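Local coordinates for bifunctional protein FolD (Thermus thermophilus, PDB 6V6Y) that probably catalyses the NADP-dependent oxidation of 5,10-methylenetetrahydrofolate to 5,10-methenyltetrahydrofolate and then the hydrolysis of that product to 10-formyltetrahydrofolate, at residues L211-K214 against E215-R218; A42-A45 against Y46-K50; V143-L146 against K147-V151. All coordinates share one frame; numbering follows the deposited sequence.

In the fold
Each of the three contacts is local, made within one continuous run of chain, so none closes a long loop; they follow in series and neither nest nor cross. Contact 2 comes first, on helix 41-57 of the catalytic domain, the helix of the beta-alpha-beta unit that joins strands 31-37 and 60-66. Contact 3 ends helix 137-148 in the NAD(P)-binding domain, where that helix packs on strand 222-225 and meets helix 8-24. Contact 1 is a turn between strands 201-204 and 222-225 of the same domain. The centres of contacts 1 and 2 are about 31 Å apart, yet Leu-211 and Tyr-46 each have a side chain about 5 Å from the bound NADP. Contact 3 lies farther from the cofactor.

Contact 1. Residues L211-K214 against E215-R218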
ATOM      1  N   LEU A 211     -13.778 -14.938  17.337  1.00 54.52           N
ATOM      2  CA  LEU A 211     -12.491 -14.722  17.995  1.00 52.49           C
ATOM      3  C   LEU A 211     -12.513 -13.482  18.888  1.00 50.63           C
ATOM      4  O   LEU A 211     -12.076 -13.527  20.046  1.00 54.69           O
ATOM      5  CB  LEU A 211     -11.406 -14.633  16.922  1.00 51.93           C
ATOM      6  CG  LEU A 211      -9.897 -14.597  17.166  1.00 53.14           C
ATOM      7  CD1 LEU A 211      -9.426 -13.196  17.312  1.00 47.11           C
ATOM      8  CD2 LEU A 211      -9.555 -15.381  18.388  1.00 49.94           C
ATOM      9  N   VAL A 212     -13.054 -12.374  18.394  1.00 51.00           N
ATOM     10  CA  VAL A 212     -12.983 -11.107  19.126  1.00 53.45           C
ATOM     11  C   VAL A 212     -14.067 -11.054  20.206  1.00 53.58           C
ATOM     12  O   VAL A 212     -15.267 -11.079  19.904  1.00 52.96           O
ATOM     13  CB  VAL A 212     -13.099  -9.916  18.164  1.00 52.76           C
ATOM     14  CG1 VAL A 212     -13.175  -8.580  18.934  1.00 45.16           C
ATOM     15  CG2 VAL A 212     -11.934  -9.932  17.181  1.00 45.27           C
ATOM     16  N   ARG A 213     -13.642 -10.945  21.466  1.00 51.79           N
ATOM     17  CA  ARG A 213     -14.524 -10.906  22.627  1.00 50.62           C
ATOM     18  C   ARG A 213     -14.721  -9.463  23.088  1.00 51.09           C
ATOM     19  O   ARG A 213     -14.070  -8.537  22.606  1.00 53.06           O
ATOM     20  CB  ARG A 213     -13.955 -11.761  23.769  1.00 52.08           C
ATOM     21  CG  ARG A 213     -13.429 -13.142  23.339  1.00 51.55           C
ATOM     22  CD  ARG A 213     -14.541 -14.041  22.813  1.00 55.18           C
ATOM     23  NE  ARG A 213     -15.686 -14.073  23.729  1.00 59.28           N
ATOM     24  CZ  ARG A 213     -16.174 -15.176  24.294  1.00 58.54           C
ATOM     25  NH1 ARG A 213     -15.626 -16.352  24.035  1.00 52.75           N
ATOM     26  NH2 ARG A 213     -17.217 -15.102  25.120  1.00 56.08           N
ATOM     27  N   LYS A 214     -15.630  -9.272  24.047  1.00 52.55           N
ATOM     28  CA  LYS A 214     -16.017  -7.907  24.392  1.00 51.01           C
ATOM     29  C   LYS A 214     -14.906  -7.168  25.122  1.00 49.13           C
ATOM     30  O   LYS A 214     -14.850  -5.929  25.078  1.00 45.44           O
ATOM     31  CB  LYS A 214     -17.297  -7.907  25.230  1.00 53.12           C
ATOM     32  CG  LYS A 214     -17.313  -8.854  26.419  1.00 57.82           C
ATOM     33  CD  LYS A 214     -18.461  -8.504  27.365  1.00 58.06           C
ATOM     34  CE  LYS A 214     -18.970  -9.724  28.137  1.00 64.20           C
ATOM     35  NZ  LYS A 214     -18.077 -10.108  29.277  1.00 62.55           N
ATOM     36  N   GLU A 215     -14.038  -7.898  25.824  1.00 49.73           N
ATOM     37  CA  GLU A 215     -12.919  -7.257  26.504  1.00 50.77           C
ATOM     38  C   GLU A 215     -11.928  -6.660  25.517  1.00 51.47           C
ATOM     39  O   GLU A 215     -11.170  -5.753  25.886  1.00 50.76           O
ATOM     40  CB  GLU A 215     -12.204  -8.260  27.409  1.00 53.80           C
ATOM     41  CG  GLU A 215     -12.991  -8.643  28.639  1.00 53.73           C
ATOM     42  CD  GLU A 215     -14.010  -9.737  28.352  1.00 63.31           C
ATOM     43  OE1 GLU A 215     -13.856 -10.451  27.318  1.00 56.56           O
ATOM     44  OE2 GLU A 215     -14.964  -9.871  29.164  1.00 63.78           O
ATOM     45  N   TRP A 216     -11.921  -7.156  24.272  1.00 49.44           N
ATOM     46  CA  TRP A 216     -11.074  -6.605  23.226  1.00 49.54           C
ATOM     47  C   TRP A 216     -11.582  -5.280  22.683  1.00 49.49           C
ATOM     48  O   TRP A 216     -10.860  -4.632  21.916  1.00 46.42           O
ATOM     49  CB  TRP A 216     -10.960  -7.558  22.041  1.00 44.97           C
ATOM     50  CG  TRP A 216     -10.534  -8.965  22.316  1.00 46.22           C
ATOM     51  CD1 TRP A 216     -10.770  -9.712  23.442  1.00 48.55           C
ATOM     52  CD2 TRP A 216      -9.836  -9.821  21.404  1.00 47.97           C
ATOM     53  NE1 TRP A 216     -10.248 -10.975  23.285  1.00 48.00           N
ATOM     54  CE2 TRP A 216      -9.667 -11.066  22.045  1.00 49.58           C
ATOM     55  CE3 TRP A 216      -9.312  -9.644  20.110  1.00 46.39           C
ATOM     56  CZ2 TRP A 216      -8.998 -12.132  21.440  1.00 49.63           C
ATOM     57  CZ3 TRP A 216      -8.649 -10.699  19.510  1.00 48.24           C
ATOM     58  CH2 TRP A 216      -8.500 -11.933  20.177  1.00 51.23           C
ATOM     59  N   VAL A 217     -12.803  -4.874  23.018  1.00 44.63           N
ATOM     60  CA  VAL A 217     -13.472  -3.797  22.303  1.00 47.25           C
ATOM     61  C   VAL A 217     -13.620  -2.589  23.214  1.00 45.80           C
ATOM     62  O   VAL A 217     -14.044  -2.712  24.369  1.00 47.44           O
ATOM     63  CB  VAL A 217     -14.831  -4.255  21.742  1.00 46.80           C
ATOM     64  CG1 VAL A 217     -15.459  -3.153  20.904  1.00 44.15           C
ATOM     65  CG2 VAL A 217     -14.640  -5.501  20.901  1.00 42.48           C
ATOM     66  N   ARG A 218     -13.282  -1.424  22.674  1.00 44.94           N
ATOM     67  CA  ARG A 218     -13.507  -0.155  23.347  1.00 45.84           C
ATOM     68  C   ARG A 218     -14.995   0.152  23.466  1.00 48.44           C
ATOM     69  O   ARG A 218     -15.766  -0.028  22.515  1.00 47.46           O
ATOM     70  CB  ARG A 218     -12.817   0.959  22.565  1.00 43.89           C
ATOM     71  CG  ARG A 218     -12.863   2.322  23.200  1.00 41.29           C
ATOM     72  CD  ARG A 218     -11.848   3.231  22.524  1.00 51.38           C
ATOM     73  NE  ARG A 218     -12.074   4.629  22.869  1.00 58.27           N
ATOM     74  CZ  ARG A 218     -11.340   5.637  22.418  1.00 60.58           C
ATOM     75  NH1 ARG A 218     -10.328   5.393  21.601  1.00 61.20           N
ATOM     76  NH2 ARG A 218     -11.620   6.889  22.774  1.00 63.38           N
TER
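Leu-211, Val-212 and Arg-213 lead into a short 3-10 turn where Trp-216 folds back on them, in the loop between strands 201-204 and 222-225 of the Rossmann-type NAD(P)-binding domain. The indole lies flat under the backbone of that run: Leu-211 O, Val-212 CA and Arg-213 N all sit over one ring face. Val-212 CA makes a CH-pi contact, 4.2 Å from the centroid of the six-membered ring. The tryptophan's CG stands beside its own backbone N (chi1 -53°), which turns the ring back along the chain. Leu-211 crosses it at about a right angle, with CD1 3.3 Å from Trp-216 CH2. At the pyrrole end, Arg-213 CG is 3.8 Å from Trp-216 NE1, while the guanidinium goes on to Glu-242. Backbone bonds close the turn, from Trp-216 N to Arg-213 O (3.0 Å) and from Val-217 N to Lys-214 O (3.1 Å). An alanine in place of Trp-216 would probably leave Leu-211 CD1 and the backbone at Val-212 without their flat support. Along the turn itself, Lys-214 NZ reaches the syn side of Glu-215 OE2 at 3.1 Å, 28° out of the carboxylate plane, a salt bridge pairing opposite charges on adjacent, side-by-side chains.

Contact 2. Residues A42-A45 against Y46-K50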
ATOM      1  N   ALA A  42     -18.176 -23.284  -1.810  1.00 60.67           N
ATOM      2  CA  ALA A  42     -18.184 -21.870  -1.469  1.00 60.79           C
ATOM      3  C   ALA A  42     -17.958 -21.017  -2.708  1.00 56.02           C
ATOM      4  O   ALA A  42     -18.556 -19.944  -2.851  1.00 54.43           O
ATOM      5  CB  ALA A  42     -17.123 -21.576  -0.410  1.00 57.22           C
ATOM      6  N   SER A  43     -17.095 -21.476  -3.617  1.00 54.03           N
ATOM      7  CA  SER A  43     -16.875 -20.726  -4.850  1.00 53.67           C
ATOM      8  C   SER A  43     -18.138 -20.703  -5.706  1.00 52.30           C
ATOM      9  O   SER A  43     -18.543 -19.641  -6.196  1.00 51.36           O
ATOM     10  CB  SER A  43     -15.699 -21.319  -5.622  1.00 54.18           C
ATOM     11  OG  SER A  43     -14.511 -21.259  -4.850  1.00 59.40           O
ATOM     12  N   VAL A  44     -18.795 -21.856  -5.864  1.00 49.53           N
ATOM     13  CA  VAL A  44     -20.043 -21.914  -6.628  1.00 51.39           C
ATOM     14  C   VAL A  44     -21.048 -20.894  -6.103  1.00 50.86           C
ATOM     15  O   VAL A  44     -21.623 -20.108  -6.870  1.00 47.48           O
ATOM     16  CB  VAL A  44     -20.622 -23.337  -6.596  1.00 49.83           C
ATOM     17  CG1 VAL A  44     -21.991 -23.356  -7.243  1.00 47.64           C
ATOM     18  CG2 VAL A  44     -19.670 -24.300  -7.292  1.00 53.04           C
ATOM     19  N   ALA A  45     -21.256 -20.875  -4.778  1.00 49.80           N
ATOM     20  CA  ALA A  45     -22.259 -19.988  -4.190  1.00 47.39           C
ATOM     21  C   ALA A  45     -21.912 -18.510  -4.402  1.00 49.67           C
ATOM     22  O   ALA A  45     -22.791 -17.698  -4.728  1.00 49.94           O
ATOM     23  CB  ALA A  45     -22.412 -20.301  -2.702  1.00 47.33           C
ATOM     24  N   TYR A  46     -20.639 -18.142  -4.218  1.00 50.79           N
ATOM     25  CA  TYR A  46     -20.220 -16.754  -4.412  1.00 50.14           C
ATOM     26  C   TYR A  46     -20.491 -16.282  -5.837  1.00 47.35           C
ATOM     27  O   TYR A  46     -21.073 -15.210  -6.047  1.00 47.80           O
ATOM     28  CB  TYR A  46     -18.731 -16.604  -4.088  1.00 57.00           C
ATOM     29  CG  TYR A  46     -18.465 -16.267  -2.647  1.00 65.56           C
ATOM     30  CD1 TYR A  46     -19.351 -15.463  -1.935  1.00 65.36           C
ATOM     31  CD2 TYR A  46     -17.333 -16.760  -1.988  1.00 66.96           C
ATOM     32  CE1 TYR A  46     -19.119 -15.145  -0.608  1.00 69.71           C
ATOM     33  CE2 TYR A  46     -17.092 -16.451  -0.657  1.00 67.10           C
ATOM     34  CZ  TYR A  46     -17.993 -15.642   0.031  1.00 72.32           C
ATOM     35  OH  TYR A  46     -17.777 -15.312   1.360  1.00 72.86           O
ATOM     36  N   VAL A  47     -20.054 -17.052  -6.836  1.00 49.32           N
ATOM     37  CA  VAL A  47     -20.207 -16.572  -8.208  1.00 50.09           C
ATOM     38  C   VAL A  47     -21.679 -16.527  -8.584  1.00 48.15           C
ATOM     39  O   VAL A  47     -22.129 -15.592  -9.257  1.00 48.84           O
ATOM     40  CB  VAL A  47     -19.379 -17.413  -9.200  1.00 48.57           C
ATOM     41  CG1 VAL A  47     -17.957 -17.614  -8.670  1.00 49.49           C
ATOM     42  CG2 VAL A  47     -20.056 -18.738  -9.545  1.00 48.12           C
ATOM     43  N   ARG A  48     -22.460 -17.500  -8.111  1.00 47.08           N
ATOM     44  CA  ARG A  48     -23.893 -17.489  -8.382  1.00 51.92           C
ATOM     45  C   ARG A  48     -24.538 -16.210  -7.863  1.00 50.20           C
ATOM     46  O   ARG A  48     -25.452 -15.662  -8.497  1.00 46.63           O
ATOM     47  CB  ARG A  48     -24.545 -18.723  -7.758  1.00 47.50           C
ATOM     48  CG  ARG A  48     -26.044 -18.766  -7.928  1.00 55.26           C
ATOM     49  CD  ARG A  48     -26.652 -19.880  -7.102  1.00 57.86           C
ATOM     50  NE  ARG A  48     -26.233 -21.199  -7.570  1.00 61.82           N
ATOM     51  CZ  ARG A  48     -26.448 -22.325  -6.895  1.00 67.43           C
ATOM     52  NH1 ARG A  48     -27.078 -22.285  -5.714  1.00 63.49           N
ATOM     53  NH2 ARG A  48     -26.033 -23.485  -7.398  1.00 61.98           N
ATOM     54  N   LEU A  49     -24.046 -15.697  -6.735  1.00 48.05           N
ATOM     55  CA  LEU A  49     -24.593 -14.470  -6.171  1.00 46.68           C
ATOM     56  C   LEU A  49     -24.113 -13.226  -6.930  1.00 46.30           C
ATOM     57  O   LEU A  49     -24.879 -12.278  -7.134  1.00 46.59           O
ATOM     58  CB  LEU A  49     -24.217 -14.428  -4.695  1.00 51.43           C
ATOM     59  CG  LEU A  49     -24.287 -13.174  -3.853  1.00 57.45           C
ATOM     60  CD1 LEU A  49     -25.678 -12.564  -3.929  1.00 60.83           C
ATOM     61  CD2 LEU A  49     -23.913 -13.570  -2.419  1.00 56.12           C
ATOM     62  N   LYS A  50     -22.854 -13.213  -7.366  1.00 45.37           N
ATOM     63  CA  LYS A  50     -22.382 -12.114  -8.201  1.00 46.81           C
ATOM     64  C   LYS A  50     -23.126 -12.073  -9.532  1.00 45.49           C
ATOM     65  O   LYS A  50     -23.549 -11.004  -9.986  1.00 43.52           O
ATOM     66  CB  LYS A  50     -20.876 -12.245  -8.431  1.00 45.62           C
ATOM     67  CG  LYS A  50     -20.071 -12.303  -7.126  1.00 49.89           C
ATOM     68  CD  LYS A  50     -18.599 -12.659  -7.349  1.00 47.20           C
ATOM     69  CE  LYS A  50     -17.817 -12.663  -6.009  1.00 49.81           C
ATOM     70  NZ  LYS A  50     -16.386 -12.285  -6.202  1.00 58.11           N
TER
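The ring of Tyr-46 and the guanidinium of Arg-48 are the flat groups here, and each is approached obliquely by the preceding turn of the helix. Ala-42 O lies 3.5 Å from Tyr-46 CD2, and the same oxygen accepts the backbone N-H of Tyr-46 at 3.1 Å. One carbonyl therefore meets both the amide and the ring of the residue four places on. The Tyr-46 side chain also comes close to Val-228, a predicted NADP-binding residue. Arg-48 starts with CG anti to its backbone N (chi1 177°) and bends at chi3, which folds the guanidinium back until NH2 is 4.0 Å from Val-44 CG1. On another side of the helix, each methyl of Val-47 rests against a carbonyl of the turn before: CG1 is 3.3 Å from Ser-43 O, and CG2 is 3.4 Å from Val-44 O. Regular alpha-helical bonds hold this spacing, and that from Val-47 N to Ser-43 O is nearly straight at 173°. Ser-43 OG bonds to Asp-40 just upstream. The helix belongs to the beta-alpha-beta unit of strands 31-37 and 60-66: Val-47 packs on Val-34 and Arg-36 of the first strand, while Leu-49 and Lys-50 touch Val-262 and Leu-265 of helix 257-276.

Contact 3. Residues V143-L146 against K147-V151; sequences VRLL and KHYGV
Leu-145 and Tyr-149 meet at an oblique angle where helix 137-148 runs out, the leucine's CD2 lying 4.1 Å from CD2 of the ring. The same ring carbon also comes within 3.4 Å of Leu-145 O, the carbonyl that accepts the backbone N-H of Tyr-149. His-148 leans in from the neighbouring position: its CD2 stands over the centre of the tyrosine ring, 3.7 Å above the plane, while Tyr-149 CD2 lies at the edge of the imidazole. The tyrosine's hydroxyl continues to Ser-7 O, so the ring is fixed at its far end as well. Val-143 and Lys-147, one turn apart, run side by side in the same direction, with CG1 of the valine 4.1 Å from the lysine's CD. Beyond that touch the lysine bends at chi3 and its NZ forms a salt bridge with Glu-178. Leu-146 and Val-151 also cross at a slant. CG2 of Val-151 sits beside its own backbone N (chi1 -170° for CG1), which brings it 3.3 Å from Leu-146 O and near Leu-146 CD2.

A Schellman motif ends the helix. Val-151 N bonds to Leu-146 O at 3.0 Å and Gly-150 N to Lys-147 O at 3.2 Å, with Gly-150 at positive phi as the C-prime residue; a side chain there would be jammed against the preceding carbonyl. Inside the fold Leu-146 packs on Ile-222 and Val-224 of strand 222-225. Arg-144 forms a salt bridge to Glu-18 of helix 8-24. The motif thus gives two carbonyls of the last turn their N-H partners, and the apolar Leu-146 to Val-151 touch lies beside one of them.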
ATOM      1  N   VAL A 143     -15.551   0.919   3.665  1.00 41.42           N
ATOM      2  CA  VAL A 143     -15.512   2.380   3.732  1.00 42.37           C
ATOM      3  C   VAL A 143     -16.897   2.961   3.446  1.00 43.96           C
ATOM      4  O   VAL A 143     -17.425   3.773   4.218  1.00 40.60           O
ATOM      5  CB  VAL A 143     -14.445   2.938   2.766  1.00 41.09           C
ATOM      6  CG1 VAL A 143     -14.506   4.452   2.738  1.00 38.15           C
ATOM      7  CG2 VAL A 143     -13.037   2.494   3.186  1.00 42.09           C
ATOM      8  N   ARG A 144     -17.521   2.531   2.341  1.00 43.34           N
ATOM      9  CA  ARG A 144     -18.833   3.066   1.982  1.00 42.02           C
ATOM     10  C   ARG A 144     -19.860   2.793   3.069  1.00 40.95           C
ATOM     11  O   ARG A 144     -20.656   3.677   3.418  1.00 40.88           O
ATOM     12  CB  ARG A 144     -19.297   2.480   0.650  1.00 47.25           C
ATOM     13  CG  ARG A 144     -20.759   2.769   0.329  1.00 45.37           C
ATOM     14  CD  ARG A 144     -20.912   3.944  -0.616  1.00 45.05           C
ATOM     15  NE  ARG A 144     -22.308   4.355  -0.731  1.00 46.71           N
ATOM     16  CZ  ARG A 144     -22.853   4.867  -1.829  1.00 49.81           C
ATOM     17  NH1 ARG A 144     -22.114   5.026  -2.928  1.00 48.80           N
ATOM     18  NH2 ARG A 144     -24.143   5.212  -1.833  1.00 49.04           N
ATOM     19  N   LEU A 145     -19.842   1.586   3.639  1.00 42.41           N
ATOM     20  CA  LEU A 145     -20.776   1.271   4.715  1.00 42.08           C
ATOM     21  C   LEU A 145     -20.618   2.239   5.883  1.00 46.16           C
ATOM     22  O   LEU A 145     -21.616   2.762   6.403  1.00 46.62           O
ATOM     23  CB  LEU A 145     -20.595  -0.175   5.172  1.00 41.36           C
ATOM     24  CG  LEU A 145     -21.553  -0.669   6.266  1.00 46.93           C
ATOM     25  CD1 LEU A 145     -21.869  -2.127   6.051  1.00 46.43           C
ATOM     26  CD2 LEU A 145     -20.952  -0.467   7.669  1.00 45.52           C
ATOM     27  N   LEU A 146     -19.370   2.492   6.317  1.00 43.10           N
ATOM     28  CA  LEU A 146     -19.161   3.398   7.446  1.00 42.66           C
ATOM     29  C   LEU A 146     -19.643   4.807   7.120  1.00 42.03           C
ATOM     30  O   LEU A 146     -20.278   5.466   7.955  1.00 41.09           O
ATOM     31  CB  LEU A 146     -17.689   3.427   7.854  1.00 39.07           C
ATOM     32  CG  LEU A 146     -17.123   2.128   8.435  1.00 43.24           C
ATOM     33  CD1 LEU A 146     -15.574   2.066   8.295  1.00 44.07           C
ATOM     34  CD2 LEU A 146     -17.531   1.959   9.884  1.00 35.62           C
ATOM     35  N   LYS A 147     -19.342   5.292   5.917  1.00 42.37           N
ATOM     36  CA  LYS A 147     -19.806   6.621   5.546  1.00 43.27           C
ATOM     37  C   LYS A 147     -21.319   6.656   5.391  1.00 45.43           C
ATOM     38  O   LYS A 147     -21.945   7.679   5.686  1.00 46.89           O
ATOM     39  CB  LYS A 147     -19.127   7.082   4.258  1.00 39.09           C
ATOM     40  CG  LYS A 147     -17.639   7.446   4.439  1.00 46.86           C
ATOM     41  CD  LYS A 147     -16.963   7.679   3.107  1.00 48.68           C
ATOM     42  CE  LYS A 147     -16.494   9.122   2.944  1.00 49.84           C
ATOM     43  NZ  LYS A 147     -15.670   9.229   1.692  1.00 52.49           N
ATOM     44  N   HIS A 148     -21.924   5.558   4.933  1.00 45.25           N
ATOM     45  CA  HIS A 148     -23.377   5.526   4.830  1.00 49.05           C
ATOM     46  C   HIS A 148     -24.008   5.765   6.189  1.00 45.74           C
ATOM     47  O   HIS A 148     -24.936   6.562   6.318  1.00 50.66           O
ATOM     48  CB  HIS A 148     -23.850   4.195   4.242  1.00 44.65           C
ATOM     49  CG  HIS A 148     -25.339   4.040   4.229  1.00 49.68           C
ATOM     50  ND1 HIS A 148     -26.119   4.420   3.156  1.00 44.72           N
ATOM     51  CD2 HIS A 148     -26.194   3.560   5.167  1.00 50.38           C
ATOM     52  CE1 HIS A 148     -27.388   4.181   3.435  1.00 51.80           C
ATOM     53  NE2 HIS A 148     -27.462   3.658   4.648  1.00 49.67           N
ATOM     54  N   TYR A 149     -23.477   5.132   7.230  1.00 49.77           N
ATOM     55  CA  TYR A 149     -24.057   5.248   8.558  1.00 50.00           C
ATOM     56  C   TYR A 149     -23.532   6.447   9.346  1.00 49.44           C
ATOM     57  O   TYR A 149     -23.674   6.471  10.576  1.00 46.42           O
ATOM     58  CB  TYR A 149     -23.844   3.947   9.335  1.00 50.92           C
ATOM     59  CG  TYR A 149     -24.818   2.884   8.894  1.00 51.98           C
ATOM     60  CD1 TYR A 149     -26.186   2.997   9.190  1.00 53.22           C
ATOM     61  CD2 TYR A 149     -24.396   1.789   8.139  1.00 47.76           C
ATOM     62  CE1 TYR A 149     -27.108   2.030   8.767  1.00 50.36           C
ATOM     63  CE2 TYR A 149     -25.311   0.810   7.715  1.00 51.71           C
ATOM     64  CZ  TYR A 149     -26.670   0.942   8.039  1.00 50.71           C
ATOM     65  OH  TYR A 149     -27.582  -0.013   7.620  1.00 52.74           O
ATOM     66  N   GLY A 150     -22.941   7.439   8.673  1.00 45.51           N
ATOM     67  CA  GLY A 150     -22.596   8.681   9.330  1.00 46.83           C
ATOM     68  C   GLY A 150     -21.283   8.715  10.099  1.00 49.06           C
ATOM     69  O   GLY A 150     -21.066   9.659  10.866  1.00 47.36           O
ATOM     70  N   VAL A 151     -20.393   7.740   9.927  1.00 47.50           N
ATOM     71  CA  VAL A 151     -19.095   7.806  10.601  1.00 46.71           C
ATOM     72  C   VAL A 151     -18.210   8.801   9.859  1.00 46.56           C
ATOM     73  O   VAL A 151     -18.015   8.688   8.645  1.00 45.63           O
ATOM     74  CB  VAL A 151     -18.424   6.425  10.679  1.00 46.42           C
ATOM     75  CG1 VAL A 151     -17.200   6.479  11.603  1.00 42.78           C
ATOM     76  CG2 VAL A 151     -19.412   5.377  11.160  1.00 43.78           C
TER